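Side-chain contacts in LAE5 (Uncultured bacterium, PDB 5JD3), which probably hydrolyses ester bonds as a single-chain alpha/beta-hydrolase esterase of the GDSL-like lipase/acylhydrolase family: residues A[37-41]-A[42-46]; A[115-118]-A[119-123]; A[199-202]-A[203-207]. All coordinates share one frame; numbering follows the deposited sequence.

How the contacts relate
The three contacts follow one another along a single chain, and each lies at the C-terminal end of a helix that packs around a parallel five-stranded sheet. Contact 1 closes the short helix 36-39 just after strand 29-34, contact 2 ends helix 113-121 just after strand 106-110, and contact 3 ends helix 194-201 just after strand 190-192. Their centres lie about 23 to 27 Å apart and none touches another; contacts 1 and 2 come closest, with about 7 Å between nearest atoms. D39 of contact 1 lies near, and W117 of contact 2 touches, the probable catalytic triad of S36, H216 and D213, whereas contact 3 is a surface contact where the chain leaves helix 194-201.

Contact 1: residues A[37-41]-A[42-46]; sequences ITDAG and RDKGI
D39 and R42 meet where the chain leaves helix 36-39, and the carboxylate of D39 does most of the holding. Its OD1 accepts the backbone N of R42 at 3.2 Å, nearly along the C-O direction, and more weakly the N of G41. The same N of R42 also reaches D39 O at 3.3 Å, closing a type I' beta turn from D39 to R42. G41, like A40 before it, has positive phi, which favours glycine at 41; at A40, the first residue out of the helix, an alanine adopts it. CG anti to the backbone N (chi1 -167°) puts the carboxylate beside the D39 carbonyl carbon, within reach of the turn ahead, where OD1 packs against CG of R42 at 3.2 Å.

In the GDSL family the segment after the first strand carries the nucleophilic serine, and this turn begins three residues after the probable one, S36. R42 is buried, and its extended chain carries NE past D39 to G82 O; arginine suits this inner place because it can reach a distant carbonyl. Were D39 an alanine, G41 N and R42 N would probably lose their carboxylate acceptor, R42 N keeping D39 O, and K44 its opposite charge.

Toward solvent the grip slackens. K44 is exposed; its extended chain brings NZ to D39 OD2 in a long salt bridge (3.7 Å), and OD2 also has S84 OG as a partner. A water donates to D39 OD1 and to R42 O, the latter at 2.7 Å.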
ATOM      1  N   ILE A  37      -1.078  -4.199   6.398  1.00 33.05           N
ATOM      2  CA  ILE A  37      -0.031  -4.625   5.479  1.00 31.55           C
ATOM      3  C   ILE A  37       1.066  -3.563   5.432  1.00 25.73           C
ATOM      4  O   ILE A  37       2.242  -3.876   5.242  1.00 25.75           O
ATOM      5  CB  ILE A  37      -0.592  -4.885   4.067  1.00 27.78           C
ATOM      6  CG1 ILE A  37      -1.737  -5.896   4.138  1.00 23.85           C
ATOM      7  CG2 ILE A  37       0.499  -5.396   3.137  1.00 24.49           C
ATOM      8  CD1 ILE A  37      -1.337  -7.227   4.740  1.00 23.78           C
ATOM      9  N   THR A  38       0.674  -2.308   5.624  1.00 25.03           N
ATOM     10  CA  THR A  38       1.630  -1.215   5.744  1.00 22.52           C
ATOM     11  C   THR A  38       2.134  -1.112   7.183  1.00 22.81           C
ATOM     12  O   THR A  38       3.332  -0.955   7.421  1.00 20.20           O
ATOM     13  CB  THR A  38       1.013   0.128   5.317  1.00 20.89           C
ATOM     14  OG1 THR A  38       0.527   0.024   3.973  1.00 27.85           O
ATOM     15  CG2 THR A  38       2.046   1.241   5.390  1.00 20.28           C
ATOM     16  N   ASP A  39       1.202  -1.203   8.129  1.00 23.75           N
ATOM     17  CA  ASP A  39       1.505  -1.160   9.560  1.00 25.50           C
ATOM     18  C   ASP A  39       2.586  -2.169   9.930  1.00 25.60           C
ATOM     19  O   ASP A  39       3.663  -1.794  10.395  1.00 28.28           O
ATOM     20  CB  ASP A  39       0.233  -1.429  10.373  1.00 29.28           C
ATOM     21  CG  ASP A  39       0.384  -1.086  11.847  1.00 27.45           C
ATOM     22  OD1 ASP A  39       1.518  -1.096  12.368  1.00 27.18           O
ATOM     23  OD2 ASP A  39      -0.649  -0.813  12.491  1.00 27.92           O
ATOM     24  N   ALA A  40       2.278  -3.448   9.729  1.00 24.48           N
ATOM     25  CA  ALA A  40       3.218  -4.543   9.967  1.00 27.30           C
ATOM     26  C   ALA A  40       3.751  -4.575  11.401  1.00 25.92           C
ATOM     27  O   ALA A  40       4.868  -5.032  11.643  1.00 24.48           O
ATOM     28  CB  ALA A  40       4.373  -4.466   8.978  1.00 22.68           C
ATOM     29  N   GLY A  41       2.950  -4.090  12.343  1.00 24.72           N
ATOM     30  CA  GLY A  41       3.288  -4.177  13.753  1.00 27.67           C
ATOM     31  C   GLY A  41       4.293  -3.151  14.242  1.00 31.28           C
ATOM     32  O   GLY A  41       5.013  -3.395  15.210  1.00 36.87           O
ATOM     33  N   ARG A  42       4.341  -2.001  13.578  1.00 30.10           N
ATOM     34  CA  ARG A  42       5.233  -0.921  13.987  1.00 32.09           C
ATOM     35  C   ARG A  42       4.820  -0.361  15.344  1.00 31.69           C
ATOM     36  O   ARG A  42       3.678  -0.527  15.772  1.00 32.82           O
ATOM     37  CB  ARG A  42       5.237   0.201  12.946  1.00 30.89           C
ATOM     38  CG  ARG A  42       3.922   0.966  12.862  1.00 27.48           C
ATOM     39  CD  ARG A  42       3.942   1.996  11.746  1.00 27.88           C
ATOM     40  NE  ARG A  42       2.662   2.685  11.610  1.00 27.38           N
ATOM     41  CZ  ARG A  42       2.371   3.848  12.185  1.00 28.32           C
ATOM     42  NH1 ARG A  42       3.274   4.461  12.938  1.00 22.75           N
ATOM     43  NH2 ARG A  42       1.180   4.401  12.004  1.00 24.84           N
ATOM     44  N   ASP A  43       5.754   0.296  16.021  1.00 32.09           N
ATOM     45  CA  ASP A  43       5.429   1.012  17.248  1.00 38.55           C
ATOM     46  C   ASP A  43       4.879   2.385  16.883  1.00 35.67           C
ATOM     47  O   ASP A  43       5.627   3.271  16.469  1.00 34.16           O
ATOM     48  CB  ASP A  43       6.656   1.142  18.153  1.00 47.52           C
ATOM     49  CG  ASP A  43       6.362   1.911  19.429  1.00 56.05           C
ATOM     50  OD1 ASP A  43       5.193   1.914  19.869  1.00 59.30           O
ATOM     51  OD2 ASP A  43       7.300   2.509  19.997  1.00 61.25           O
ATOM     52  N   LYS A  44       3.570   2.551  17.033  1.00 35.13           N
ATOM     53  CA  LYS A  44       2.896   3.776  16.615  1.00 37.34           C
ATOM     54  C   LYS A  44       3.274   4.976  17.479  1.00 43.75           C
ATOM     55  O   LYS A  44       3.033   6.122  17.100  1.00 48.01           O
ATOM     56  CB  LYS A  44       1.378   3.583  16.635  1.00 31.69           C
ATOM     57  CG  LYS A  44       0.869   2.579  15.617  1.00 32.82           C
ATOM     58  CD  LYS A  44      -0.648   2.493  15.643  1.00 38.81           C
ATOM     59  CE  LYS A  44      -1.155   1.452  14.663  1.00 42.97           C
ATOM     60  NZ  LYS A  44      -2.633   1.291  14.733  1.00 49.80           N
ATOM     61  N   GLY A  45       3.867   4.709  18.639  1.00 43.03           N
ATOM     62  CA  GLY A  45       4.274   5.766  19.544  1.00 44.14           C
ATOM     63  C   GLY A  45       5.429   6.595  19.013  1.00 48.31           C
ATOM     64  O   GLY A  45       5.723   7.669  19.539  1.00 52.38           O
ATOM     65  N   ILE A  46       6.083   6.100  17.967  1.00 50.35           N
ATOM     66  CA  ILE A  46       7.233   6.788  17.392  1.00 56.41           C
ATOM     67  C   ILE A  46       6.816   7.721  16.257  1.00 56.14           C
ATOM     68  O   ILE A  46       7.420   8.775  16.056  1.00 61.10           O
ATOM     69  CB  ILE A  46       8.278   5.791  16.869  1.00 60.24           C
ATOM     70  CG1 ILE A  46       8.342   4.563  17.775  1.00 65.96           C
ATOM     71  CG2 ILE A  46       9.640   6.447  16.789  1.00 63.96           C
ATOM     72  CD1 ILE A  46       9.310   3.516  17.295  1.00 67.09           C
TER
HETATM   73  O   HOH W   1       1.153  -1.354  15.198  1.00 40.39           O

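Contact 2: residues A[115-118]-A[119-123]; sequences DVWR and QFDLP
One face of the W117 indole carries both partners of a salt bridge: R118 NH1 lies 3.3 Å above the ring plane, and D121 OD2 stands over the same ring, 3.5 Å from CD1. Both sit toward the rim. The guanidinium of R118 takes the D121 carboxylate at its edge, the two planes only 13° apart. NE points at OD1 (3.1 Å, 173°) and NH1 at OD2 (2.6 Å), each using a syn lone pair, so this is a side-on, two-nitrogen grip. The bends at chi2 and chi3 fold the arginine round the side of the helix, over the W117 ring and beside D121, while the first torsion of D121 (54°) sets its carboxylate between backbone N and carbonyl carbon, facing it.

The F120 ring has V116 O and W117 O at its edge, near its plane, and lies alongside V116, with CE2 3.9 Å from CG1; both apolar groups face helix 168-187, V116 on R172 and Y176, F120 on A168. Q119 stretches back along the helix until NE2 donates to D115 O at 3.0 Å, close to its own amide plane; Y176 OH also binds NE2 and R172 holds OE1, so a glutamine, donor and acceptor at once, suits this place.

These are the last turns of helix 113-121, where W117 O accepts from the N atoms of both F120 and D121. The paired charges probably largely cancel over the indole face, and packing against it they probably help hold the ring, which touches the probable Ser-His-Asp triad.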
ATOM      1  N   ASP A 115     -11.558  -2.684   2.933  1.00 30.00           N
ATOM      2  CA  ASP A 115     -12.760  -2.172   2.285  1.00 34.51           C
ATOM      3  C   ASP A 115     -13.524  -3.305   1.611  1.00 35.41           C
ATOM      4  O   ASP A 115     -14.755  -3.337   1.625  1.00 37.40           O
ATOM      5  CB  ASP A 115     -12.398  -1.095   1.259  1.00 37.75           C
ATOM      6  CG  ASP A 115     -11.555   0.017   1.853  1.00 38.03           C
ATOM      7  OD1 ASP A 115     -12.033   1.170   1.897  1.00 38.05           O
ATOM      8  OD2 ASP A 115     -10.417  -0.265   2.281  1.00 36.76           O
ATOM      9  N   VAL A 116     -12.779  -4.240   1.031  1.00 32.10           N
ATOM     10  CA  VAL A 116     -13.362  -5.393   0.360  1.00 32.01           C
ATOM     11  C   VAL A 116     -13.630  -6.531   1.342  1.00 30.84           C
ATOM     12  O   VAL A 116     -14.675  -7.182   1.285  1.00 29.88           O
ATOM     13  CB  VAL A 116     -12.440  -5.906  -0.771  1.00 31.47           C
ATOM     14  CG1 VAL A 116     -12.973  -7.204  -1.359  1.00 24.46           C
ATOM     15  CG2 VAL A 116     -12.284  -4.848  -1.851  1.00 28.26           C
ATOM     16  N   TRP A 117     -12.686  -6.750   2.252  1.00 30.13           N
ATOM     17  CA  TRP A 117     -12.714  -7.904   3.148  1.00 29.50           C
ATOM     18  C   TRP A 117     -13.944  -7.944   4.055  1.00 29.31           C
ATOM     19  O   TRP A 117     -14.499  -9.015   4.303  1.00 31.97           O
ATOM     20  CB  TRP A 117     -11.448  -7.929   4.008  1.00 28.61           C
ATOM     21  CG  TRP A 117     -11.035  -9.305   4.429  1.00 30.14           C
ATOM     22  CD1 TRP A 117     -11.734 -10.462   4.248  1.00 28.05           C
ATOM     23  CD2 TRP A 117      -9.820  -9.669   5.094  1.00 34.59           C
ATOM     24  NE1 TRP A 117     -11.031 -11.525   4.761  1.00 27.28           N
ATOM     25  CE2 TRP A 117      -9.853 -11.065   5.287  1.00 34.99           C
ATOM     26  CE3 TRP A 117      -8.710  -8.951   5.546  1.00 36.28           C
ATOM     27  CZ2 TRP A 117      -8.818 -11.755   5.914  1.00 39.74           C
ATOM     28  CZ3 TRP A 117      -7.684  -9.639   6.169  1.00 38.94           C
ATOM     29  CH2 TRP A 117      -7.745 -11.027   6.346  1.00 39.18           C
ATOM     30  N   ARG A 118     -14.368  -6.783   4.546  1.00 28.08           N
ATOM     31  CA  ARG A 118     -15.483  -6.714   5.486  1.00 24.07           C
ATOM     32  C   ARG A 118     -16.804  -7.138   4.853  1.00 25.46           C
ATOM     33  O   ARG A 118     -17.726  -7.566   5.549  1.00 24.18           O
ATOM     34  CB  ARG A 118     -15.611  -5.302   6.061  1.00 19.94           C
ATOM     35  CG  ARG A 118     -14.415  -4.844   6.888  1.00 21.06           C
ATOM     36  CD  ARG A 118     -14.237  -5.665   8.161  1.00 23.07           C
ATOM     37  NE  ARG A 118     -13.458  -6.881   7.941  1.00 25.47           N
ATOM     38  CZ  ARG A 118     -12.130  -6.931   7.952  1.00 26.44           C
ATOM     39  NH1 ARG A 118     -11.506  -8.081   7.742  1.00 23.37           N
ATOM     40  NH2 ARG A 118     -11.426  -5.829   8.171  1.00 23.66           N
ATOM     41  N   GLN A 119     -16.890  -7.027   3.533  1.00 24.27           N
ATOM     42  CA  GLN A 119     -18.098  -7.416   2.817  1.00 28.11           C
ATOM     43  C   GLN A 119     -18.250  -8.934   2.768  1.00 29.18           C
ATOM     44  O   GLN A 119     -19.288  -9.445   2.350  1.00 36.78           O
ATOM     45  CB  GLN A 119     -18.085  -6.845   1.396  1.00 30.25           C
ATOM     46  CG  GLN A 119     -17.894  -5.338   1.333  1.00 29.65           C
ATOM     47  CD  GLN A 119     -17.847  -4.815  -0.089  1.00 35.63           C
ATOM     48  OE1 GLN A 119     -18.610  -5.254  -0.951  1.00 39.78           O
ATOM     49  NE2 GLN A 119     -16.946  -3.872  -0.343  1.00 32.40           N
ATOM     50  N   PHE A 120     -17.218  -9.652   3.204  1.00 25.06           N
ATOM     51  CA  PHE A 120     -17.226 -11.109   3.121  1.00 28.36           C
ATOM     52  C   PHE A 120     -17.109 -11.815   4.476  1.00 28.84           C
ATOM     53  O   PHE A 120     -17.705 -12.875   4.669  1.00 34.00           O
ATOM     54  CB  PHE A 120     -16.109 -11.583   2.188  1.00 26.96           C
ATOM     55  CG  PHE A 120     -16.318 -11.190   0.752  1.00 26.17           C
ATOM     56  CD1 PHE A 120     -17.143 -11.941  -0.069  1.00 28.67           C
ATOM     57  CD2 PHE A 120     -15.698 -10.070   0.226  1.00 27.91           C
ATOM     58  CE1 PHE A 120     -17.343 -11.584  -1.390  1.00 33.60           C
ATOM     59  CE2 PHE A 120     -15.893  -9.707  -1.096  1.00 30.18           C
ATOM     60  CZ  PHE A 120     -16.718 -10.465  -1.903  1.00 31.47           C
ATOM     61  N   ASP A 121     -16.353 -11.248   5.412  1.00 22.99           N
ATOM     62  CA  ASP A 121     -16.261 -11.859   6.739  1.00 26.85           C
ATOM     63  C   ASP A 121     -17.288 -11.251   7.695  1.00 26.37           C
ATOM     64  O   ASP A 121     -17.573 -11.814   8.751  1.00 30.06           O
ATOM     65  CB  ASP A 121     -14.843 -11.738   7.317  1.00 31.65           C
ATOM     66  CG  ASP A 121     -14.318 -10.313   7.328  1.00 34.36           C
ATOM     67  OD1 ASP A 121     -15.122  -9.363   7.237  1.00 36.66           O
ATOM     68  OD2 ASP A 121     -13.085 -10.145   7.442  1.00 34.74           O
ATOM     69  N   LEU A 122     -17.839 -10.102   7.314  1.00 30.19           N
ATOM     70  CA  LEU A 122     -18.943  -9.490   8.049  1.00 31.17           C
ATOM     71  C   LEU A 122     -20.049  -9.056   7.089  1.00 29.67           C
ATOM     72  O   LEU A 122     -20.333  -7.864   6.966  1.00 33.11           O
ATOM     73  CB  LEU A 122     -18.456  -8.288   8.860  1.00 32.18           C
ATOM     74  CG  LEU A 122     -17.449  -8.541   9.984  1.00 29.65           C
ATOM     75  CD1 LEU A 122     -17.023  -7.224  10.610  1.00 24.88           C
ATOM     76  CD2 LEU A 122     -18.031  -9.472  11.036  1.00 31.47           C
ATOM     77  N   PRO A 123     -20.688 -10.026   6.414  1.00 32.39           N
ATOM     78  CA  PRO A 123     -21.625  -9.727   5.323  1.00 34.26           C
ATOM     79  C   PRO A 123     -22.916  -9.062   5.791  1.00 35.68           C
ATOM     80  O   PRO A 123     -23.591  -8.411   4.991  1.00 37.21           O
ATOM     81  CB  PRO A 123     -21.927 -11.110   4.725  1.00 35.43           C
ATOM     82  CG  PRO A 123     -20.931 -12.052   5.343  1.00 35.07           C
ATOM     83  CD  PRO A 123     -20.610 -11.471   6.674  1.00 31.43           C
TER

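Contact 3: residues A[199-202]-A[203-207]; sequences DRYL and QHYHP
Y201, the last residue of helix 194-201, touches Y205 in the irregular segment that follows, part of a loop of this alpha/beta hydrolase. CE2 of Y201 meets CD2 of Y205 at 3.7 Å; the rings approach obliquely, their centroids 5.6 Å apart and their planes at 34°. The first torsion of Y201 (-172°) lays the ring beside its own carbonyl carbon, so that its far edge comes to Y205. L202 makes the other apolar contact: its CD2 packs on CD of P207 at 3.8 Å, a methyl against a rigid ring, which suits P207, the buried residue of 203-207.

Backbone bonds hold these side chains in place. H204 N donates to Y201 O at 3.0 Å and Q203 N to R200 O at 3.3 Å, two i to i+3 bonds that continue the winding without making regular helix. The glutamine runs back along that end, its CG against D199 O.

Farther out, Y201 OH is bonded to Q209 OE1 and its ring touches L210, while L202 and P207 both lean on P163. D199 accepts a hydrogen bond from Q195 NE2 and forms a salt bridge with R170. The CA of L202 lies 3.5 Å from Y205 O in a CA-H...O contact.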
ATOM      1  N   ASP A 199       0.283 -12.633  -8.499  1.00 23.94           N
ATOM      2  CA  ASP A 199      -0.179 -13.556  -9.533  1.00 29.93           C
ATOM      3  C   ASP A 199       0.986 -14.267 -10.214  1.00 29.11           C
ATOM      4  O   ASP A 199       0.872 -15.428 -10.605  1.00 29.32           O
ATOM      5  CB  ASP A 199      -1.022 -12.822 -10.579  1.00 33.36           C
ATOM      6  CG  ASP A 199      -2.379 -12.406 -10.046  1.00 39.41           C
ATOM      7  OD1 ASP A 199      -2.718 -12.797  -8.908  1.00 38.91           O
ATOM      8  OD2 ASP A 199      -3.111 -11.698 -10.767  1.00 40.96           O
ATOM      9  N   ARG A 200       2.105 -13.565 -10.358  1.00 27.66           N
ATOM     10  CA  ARG A 200       3.306 -14.158 -10.934  1.00 32.45           C
ATOM     11  C   ARG A 200       3.928 -15.160  -9.969  1.00 29.84           C
ATOM     12  O   ARG A 200       4.362 -16.240 -10.373  1.00 29.33           O
ATOM     13  CB  ARG A 200       4.319 -13.073 -11.303  1.00 33.35           C
ATOM     14  CG  ARG A 200       4.170 -12.547 -12.721  1.00 39.02           C
ATOM     15  CD  ARG A 200       5.006 -11.298 -12.941  1.00 45.22           C
ATOM     16  NE  ARG A 200       4.295 -10.089 -12.537  1.00 49.89           N
ATOM     17  CZ  ARG A 200       4.871  -9.037 -11.967  1.00 51.39           C
ATOM     18  NH1 ARG A 200       4.144  -7.979 -11.634  1.00 54.27           N
ATOM     19  NH2 ARG A 200       6.175  -9.044 -11.726  1.00 50.54           N
ATOM     20  N   TYR A 201       3.963 -14.795  -8.692  1.00 26.74           N
ATOM     21  CA  TYR A 201       4.489 -15.673  -7.653  1.00 26.87           C
ATOM     22  C   TYR A 201       3.667 -16.953  -7.551  1.00 28.33           C
ATOM     23  O   TYR A 201       4.217 -18.045  -7.406  1.00 32.65           O
ATOM     24  CB  TYR A 201       4.504 -14.952  -6.302  1.00 22.20           C
ATOM     25  CG  TYR A 201       5.215 -15.709  -5.201  1.00 22.98           C
ATOM     26  CD1 TYR A 201       6.544 -15.445  -4.897  1.00 22.72           C
ATOM     27  CD2 TYR A 201       4.556 -16.685  -4.460  1.00 25.27           C
ATOM     28  CE1 TYR A 201       7.198 -16.133  -3.889  1.00 25.14           C
ATOM     29  CE2 TYR A 201       5.203 -17.378  -3.456  1.00 23.73           C
ATOM     30  CZ  TYR A 201       6.521 -17.097  -3.172  1.00 24.06           C
ATOM     31  OH  TYR A 201       7.165 -17.784  -2.169  1.00 22.54           O
ATOM     32  N   LEU A 202       2.347 -16.811  -7.636  1.00 25.51           N
ATOM     33  CA  LEU A 202       1.430 -17.933  -7.445  1.00 27.23           C
ATOM     34  C   LEU A 202       1.473 -18.951  -8.584  1.00 27.94           C
ATOM     35  O   LEU A 202       0.766 -19.957  -8.547  1.00 30.34           O
ATOM     36  CB  LEU A 202       0.001 -17.416  -7.267  1.00 21.01           C
ATOM     37  CG  LEU A 202      -0.267 -16.667  -5.961  1.00 30.16           C
ATOM     38  CD1 LEU A 202      -1.648 -16.027  -5.972  1.00 26.64           C
ATOM     39  CD2 LEU A 202      -0.110 -17.603  -4.770  1.00 26.95           C
ATOM     40  N   GLN A 203       2.298 -18.690  -9.592  1.00 26.58           N
ATOM     41  CA  GLN A 203       2.516 -19.657 -10.660  1.00 25.20           C
ATOM     42  C   GLN A 203       3.421 -20.785 -10.174  1.00 24.56           C
ATOM     43  O   GLN A 203       3.563 -21.809 -10.842  1.00 27.41           O
ATOM     44  CB  GLN A 203       3.132 -18.986 -11.890  1.00 26.71           C
ATOM     45  CG  GLN A 203       2.265 -17.913 -12.529  1.00 33.64           C
ATOM     46  CD  GLN A 203       2.931 -17.272 -13.734  1.00 43.92           C
ATOM     47  OE1 GLN A 203       3.879 -17.818 -14.299  1.00 49.06           O
ATOM     48  NE2 GLN A 203       2.436 -16.105 -14.133  1.00 47.73           N
ATOM     49  N   HIS A 204       4.026 -20.591  -9.007  1.00 24.19           N
ATOM     50  CA  HIS A 204       5.022 -21.528  -8.498  1.00 26.04           C
ATOM     51  C   HIS A 204       4.645 -22.123  -7.143  1.00 27.58           C
ATOM     52  O   HIS A 204       5.160 -23.174  -6.761  1.00 24.70           O
ATOM     53  CB  HIS A 204       6.384 -20.837  -8.399  1.00 24.90           C
ATOM     54  CG  HIS A 204       6.828 -20.196  -9.677  1.00 25.42           C
ATOM     55  ND1 HIS A 204       6.572 -18.875  -9.975  1.00 27.48           N
ATOM     56  CD2 HIS A 204       7.504 -20.697 -10.738  1.00 26.16           C
ATOM     57  CE1 HIS A 204       7.074 -18.588 -11.163  1.00 28.92           C
ATOM     58  NE2 HIS A 204       7.645 -19.677 -11.648  1.00 27.61           N
ATOM     59  N   TYR A 205       3.755 -21.455  -6.416  1.00 22.46           N
ATOM     60  CA  TYR A 205       3.342 -21.940  -5.103  1.00 28.87           C
ATOM     61  C   TYR A 205       1.863 -21.696  -4.822  1.00 29.50           C
ATOM     62  O   TYR A 205       1.238 -20.819  -5.417  1.00 29.39           O
ATOM     63  CB  TYR A 205       4.180 -21.285  -3.999  1.00 22.01           C
ATOM     64  CG  TYR A 205       5.658 -21.597  -4.068  1.00 25.36           C
ATOM     65  CD1 TYR A 205       6.146 -22.830  -3.653  1.00 28.15           C
ATOM     66  CD2 TYR A 205       6.565 -20.656  -4.536  1.00 22.65           C
ATOM     67  CE1 TYR A 205       7.497 -23.120  -3.711  1.00 29.69           C
ATOM     68  CE2 TYR A 205       7.918 -20.937  -4.597  1.00 23.25           C
ATOM     69  CZ  TYR A 205       8.378 -22.170  -4.183  1.00 29.75           C
ATOM     70  OH  TYR A 205       9.724 -22.455  -4.242  1.00 30.09           O
ATOM     71  N   HIS A 206       1.316 -22.488  -3.906  1.00 27.63           N
ATOM     72  CA  HIS A 206      -0.043 -22.299  -3.416  1.00 23.51           C
ATOM     73  C   HIS A 206      -0.037 -21.162  -2.395  1.00 23.78           C
ATOM     74  O   HIS A 206       0.942 -20.999  -1.668  1.00 29.34           O
ATOM     75  CB  HIS A 206      -0.572 -23.598  -2.797  1.00 21.43           C
ATOM     76  CG  HIS A 206      -2.003 -23.531  -2.363  1.00 25.92           C
ATOM     77  ND1 HIS A 206      -2.387 -23.033  -1.136  1.00 28.02           N
ATOM     78  CD2 HIS A 206      -3.144 -23.902  -2.991  1.00 24.27           C
ATOM     79  CE1 HIS A 206      -3.702 -23.099  -1.028  1.00 31.38           C
ATOM     80  NE2 HIS A 206      -4.186 -23.622  -2.141  1.00 29.44           N
ATOM     81  N   PRO A 207      -1.118 -20.363  -2.352  1.00 20.44           N
ATOM     82  CA  PRO A 207      -1.265 -19.248  -1.405  1.00 23.17           C
ATOM     83  C   PRO A 207      -0.868 -19.579   0.037  1.00 29.53           C
ATOM     84  O   PRO A 207      -0.380 -18.700   0.748  1.00 31.38           O
ATOM     85  CB  PRO A 207      -2.757 -18.931  -1.488  1.00 19.90           C
ATOM     86  CG  PRO A 207      -3.104 -19.238  -2.899  1.00 20.12           C
ATOM     87  CD  PRO A 207      -2.233 -20.401  -3.317  1.00 20.48           C
TER